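Local atomic coordinates of UDP-N-acetylglucosamine--peptide N-acetylglucosaminyltransferase stabilizing protein GtfB (Streptococcus gordonii, PDB entry 5E9T), a protein that stabilises and assists the glycosyltransferase GtfA, the two together transferring the first GlcNAc from UDP-GlcNAc to the serine-rich repeat adhesin GspB before its export. Residues M41-E53 with Y143-N155. Sequence-based numbering, arbitrary orientation.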
# COMPACT_ATOMS: atom_id res chain seq x y z
N MSE B 41 20.03 36.53 -16.42
CA MSE B 41 19.68 36.78 -15.03
C MSE B 41 20.33 35.80 -14.05
O MSE B 41 21.00 34.86 -14.46
CB MSE B 41 18.15 36.74 -14.89
CG MSE B 41 17.44 37.27 -16.13
SE MSE B 41 15.49 37.38 -16.06
CE MSE B 41 15.12 37.69 -17.94
N ILE B 42 20.12 36.05 -12.76
CA ILE B 42 20.62 35.21 -11.68
C ILE B 42 19.60 35.23 -10.55
O ILE B 42 18.70 36.07 -10.52
CB ILE B 42 22.00 35.66 -11.15
CG1 ILE B 42 21.99 37.16 -10.85
CG2 ILE B 42 23.12 35.30 -12.12
CD1 ILE B 42 23.13 37.60 -9.98
N SER B 43 19.74 34.30 -9.61
CA SER B 43 18.90 34.26 -8.43
C SER B 43 19.75 33.86 -7.23
O SER B 43 20.60 32.97 -7.35
CB SER B 43 17.74 33.27 -8.59
OG SER B 43 16.87 33.32 -7.47
N PRO B 44 19.52 34.47 -6.06
CA PRO B 44 20.34 34.11 -4.89
C PRO B 44 20.21 32.65 -4.49
O PRO B 44 21.14 32.09 -3.90
CB PRO B 44 19.81 35.05 -3.80
CG PRO B 44 18.43 35.39 -4.23
CD PRO B 44 18.48 35.46 -5.73
N TYR B 45 19.09 32.02 -4.82
CA TYR B 45 18.91 30.61 -4.47
C TYR B 45 19.74 29.71 -5.37
O TYR B 45 20.35 28.74 -4.89
CB TYR B 45 17.43 30.25 -4.55
CG TYR B 45 16.61 30.91 -3.47
CD1 TYR B 45 16.60 30.41 -2.17
CD2 TYR B 45 15.85 32.04 -3.74
CE1 TYR B 45 15.87 31.01 -1.18
CE2 TYR B 45 15.10 32.65 -2.75
CZ TYR B 45 15.11 32.13 -1.47
OH TYR B 45 14.38 32.72 -0.47
N THR B 46 19.79 30.01 -6.67
CA THR B 46 20.50 29.18 -7.63
C THR B 46 21.95 29.61 -7.84
O THR B 46 22.71 28.86 -8.47
CB THR B 46 19.78 29.22 -8.98
OG1 THR B 46 19.71 30.57 -9.45
CG2 THR B 46 18.37 28.67 -8.85
N TYR B 47 22.35 30.76 -7.30
CA TYR B 47 23.62 31.37 -7.69
C TYR B 47 24.81 30.61 -7.13
O TYR B 47 25.85 30.49 -7.80
CB TYR B 47 23.63 32.83 -7.23
CG TYR B 47 24.87 33.63 -7.58
CD1 TYR B 47 25.04 34.15 -8.86
CD2 TYR B 47 25.85 33.88 -6.63
CE1 TYR B 47 26.16 34.89 -9.18
CE2 TYR B 47 26.97 34.62 -6.94
CZ TYR B 47 27.12 35.12 -8.22
OH TYR B 47 28.24 35.86 -8.53
N PHE B 48 24.70 30.10 -5.91
CA PHE B 48 25.83 29.50 -5.21
C PHE B 48 25.93 27.99 -5.38
O PHE B 48 26.81 27.38 -4.77
CB PHE B 48 25.76 29.83 -3.72
CG PHE B 48 25.78 31.30 -3.42
CD1 PHE B 48 26.93 32.05 -3.63
CD2 PHE B 48 24.65 31.94 -2.92
CE1 PHE B 48 26.95 33.40 -3.35
CE2 PHE B 48 24.67 33.29 -2.64
CZ PHE B 48 25.82 34.02 -2.85
N LEU B 49 25.07 27.38 -6.19
CA LEU B 49 24.97 25.93 -6.20
C LEU B 49 26.03 25.25 -7.06
O LEU B 49 26.23 24.04 -6.92
CB LEU B 49 23.57 25.53 -6.66
CG LEU B 49 22.49 26.17 -5.79
CD1 LEU B 49 21.09 25.81 -6.27
CD2 LEU B 49 22.68 25.77 -4.33
N GLY B 50 26.72 25.98 -7.92
CA GLY B 50 27.79 25.41 -8.70
C GLY B 50 27.42 24.92 -10.08
O GLY B 50 28.25 24.29 -10.74
N ASP B 51 26.19 25.17 -10.53
CA ASP B 51 25.80 24.78 -11.88
C ASP B 51 26.62 25.54 -12.92
O ASP B 51 26.99 26.70 -12.72
CB ASP B 51 24.31 25.05 -12.10
CG ASP B 51 23.42 24.15 -11.25
OD1 ASP B 51 23.68 22.93 -11.20
OD2 ASP B 51 22.47 24.67 -10.63
N GLU B 52 26.91 24.87 -14.02
CA GLU B 52 27.65 25.47 -15.13
C GLU B 52 26.73 26.39 -15.92
O GLU B 52 25.63 25.99 -16.32
CB GLU B 52 28.23 24.38 -16.03
CG GLU B 52 29.08 24.89 -17.17
CD GLU B 52 29.30 23.81 -18.23
OE1 GLU B 52 28.53 22.84 -18.25
OE2 GLU B 52 30.24 23.93 -19.03
N GLU B 53 27.17 27.62 -16.14
CA GLU B 53 26.33 28.61 -16.79
C GLU B 53 26.24 28.36 -18.29
O GLU B 53 27.17 27.83 -18.91
CB GLU B 53 26.86 30.03 -16.53
CG GLU B 53 27.15 30.33 -15.07
CD GLU B 53 27.25 31.81 -14.78
OE1 GLU B 53 27.44 32.60 -15.73
OE2 GLU B 53 27.14 32.19 -13.60
N TYR B 143 18.26 23.63 -0.87
CA TYR B 143 18.94 23.86 -2.13
C TYR B 143 20.34 23.27 -2.03
O TYR B 143 21.10 23.61 -1.12
CB TYR B 143 18.98 25.35 -2.47
CG TYR B 143 17.61 25.99 -2.53
CD1 TYR B 143 16.99 26.47 -1.38
CD2 TYR B 143 16.92 26.12 -3.74
CE1 TYR B 143 15.73 27.05 -1.42
CE2 TYR B 143 15.66 26.70 -3.79
CZ TYR B 143 15.07 27.17 -2.62
OH TYR B 143 13.82 27.75 -2.66
N TYR B 144 20.67 22.38 -2.96
CA TYR B 144 21.88 21.57 -2.90
C TYR B 144 22.92 22.07 -3.88
O TYR B 144 22.60 22.60 -4.95
CB TYR B 144 21.59 20.10 -3.21
CG TYR B 144 20.48 19.49 -2.39
CD1 TYR B 144 19.16 19.54 -2.84
CD2 TYR B 144 20.74 18.85 -1.19
CE1 TYR B 144 18.14 18.97 -2.10
CE2 TYR B 144 19.73 18.28 -0.45
CZ TYR B 144 18.43 18.35 -0.90
OH TYR B 144 17.41 17.78 -0.17
N SER B 145 24.19 21.89 -3.51
CA SER B 145 25.25 22.12 -4.47
C SER B 145 25.25 21.00 -5.50
O SER B 145 24.49 20.03 -5.41
CB SER B 145 26.61 22.20 -3.76
OG SER B 145 27.04 20.92 -3.32
N THR B 146 26.12 21.11 -6.50
CA THR B 146 26.24 20.02 -7.46
C THR B 146 26.92 18.80 -6.86
O THR B 146 26.94 17.74 -7.50
CB THR B 146 26.99 20.50 -8.70
OG1 THR B 146 28.21 21.14 -8.31
CG2 THR B 146 26.14 21.49 -9.48
N ASP B 147 27.47 18.93 -5.65
CA ASP B 147 28.00 17.81 -4.90
C ASP B 147 27.01 17.25 -3.89
O ASP B 147 27.35 16.32 -3.16
CB ASP B 147 29.28 18.23 -4.17
CG ASP B 147 30.32 18.79 -5.12
OD1 ASP B 147 30.62 18.12 -6.13
OD2 ASP B 147 30.82 19.91 -4.87
N GLY B 148 25.79 17.79 -3.84
CA GLY B 148 24.77 17.28 -2.94
C GLY B 148 24.87 17.76 -1.51
O GLY B 148 24.49 17.02 -0.60
N GLN B 149 25.35 18.97 -1.29
CA GLN B 149 25.54 19.52 0.04
C GLN B 149 24.53 20.63 0.29
O GLN B 149 24.07 21.28 -0.65
CB GLN B 149 26.96 20.07 0.21
CG GLN B 149 28.00 19.24 -0.51
CD GLN B 149 29.30 19.15 0.25
OE1 GLN B 149 29.42 19.66 1.37
NE2 GLN B 149 30.29 18.51 -0.35
N GLU B 150 24.17 20.84 1.55
CA GLU B 150 23.15 21.85 1.82
C GLU B 150 23.79 23.22 1.69
O GLU B 150 24.69 23.58 2.46
CB GLU B 150 22.57 21.67 3.22
CG GLU B 150 22.49 20.24 3.74
CD GLU B 150 21.77 20.15 5.08
OE1 GLU B 150 20.52 20.25 5.10
OE2 GLU B 150 22.45 20.01 6.12
N ARG B 151 23.38 23.98 0.67
CA ARG B 151 23.73 25.39 0.58
C ARG B 151 22.69 26.30 1.24
O ARG B 151 23.06 27.25 1.92
CB ARG B 151 23.96 25.77 -0.89
CG ARG B 151 25.19 25.09 -1.49
CD ARG B 151 26.48 25.70 -0.95
NE ARG B 151 27.28 24.79 -0.12
CZ ARG B 151 28.29 24.05 -0.57
NH1 ARG B 151 28.62 24.10 -1.85
NH2 ARG B 151 28.96 23.26 0.25
N ILE B 152 21.40 26.03 1.03
CA ILE B 152 20.34 26.88 1.57
C ILE B 152 19.21 26.00 2.09
O ILE B 152 18.67 25.17 1.36
CB ILE B 152 19.77 27.85 0.51
CG1 ILE B 152 20.86 28.79 -0.02
CG2 ILE B 152 18.61 28.64 1.10
CD1 ILE B 152 20.41 29.62 -1.20
N VAL B 153 18.84 26.21 3.35
CA VAL B 153 17.68 25.57 3.96
C VAL B 153 16.74 26.69 4.37
O VAL B 153 17.03 27.44 5.31
CB VAL B 153 18.06 24.71 5.16
CG1 VAL B 153 16.92 23.79 5.55
CG2 VAL B 153 19.34 23.93 4.88
N GLU B 154 15.60 26.82 3.70
CA GLU B 154 14.64 27.88 4.00
C GLU B 154 13.44 27.27 4.71
O GLU B 154 12.67 26.52 4.11
CB GLU B 154 14.20 28.63 2.75
CG GLU B 154 13.10 29.65 3.05
CD GLU B 154 13.02 30.78 2.03
OE1 GLU B 154 13.80 30.76 1.05
OE2 GLU B 154 12.19 31.69 2.23
N ASN B 155 13.28 27.63 5.98
CA ASN B 155 12.15 27.17 6.78
C ASN B 155 10.92 27.98 6.39
O ASN B 155 10.91 29.20 6.54
CB ASN B 155 12.48 27.33 8.26
CG ASN B 155 11.44 26.70 9.16
OD1 ASN B 155 10.23 26.88 8.97
ND2 ASN B 155 11.90 25.97 10.17
O HOH W 1 28.68 25.58 -4.43
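Tyr45 reaches from the short helix 44-47 toward the hairpin 143-155. Its CB lies near Tyr143 CE2 and its CG near Tyr143 CZ; CD1 then comes over one face of the Tyr143 ring, nearer the margin than the middle and 3.6 Å from Tyr143 CE1. The two planes meet obliquely at 35°, with centroids 5.0 Å apart. Ile152 CD1 touches the root of the same residue, 3.7 Å from Tyr45 CA. CE1 and CZ run alongside Glu154 OE1, and at the tip Tyr45 OH donates to the syn lone pair of Glu154 OE1, at 2.5 Å, with carboxylate and ring only 18° from coplanar. Glu154 gets there because CG is anti to its backbone N (chi1 174°) and the chain then runs extended; OE2 forms a salt bridge with Arg176, which should favour a charged carboxylate. Further along, Leu49 CD2 packs on Arg151 CB, beside a classic bulge in which Tyr143 O takes the N-H of both Arg151 and Ile152, while Leu49 O accepts from Thr146 N at 3.0 Å. A water joins Phe48 O to Arg151 NH1. The segment leaving strand 41-42, outermost in this chain's parallel sheet, thus meets antiparallel strands 138-144 and 150-155, with Phe179 of helix 176-186 and Ile161 of strand 161-163 also packing on Tyr45 and Ile152.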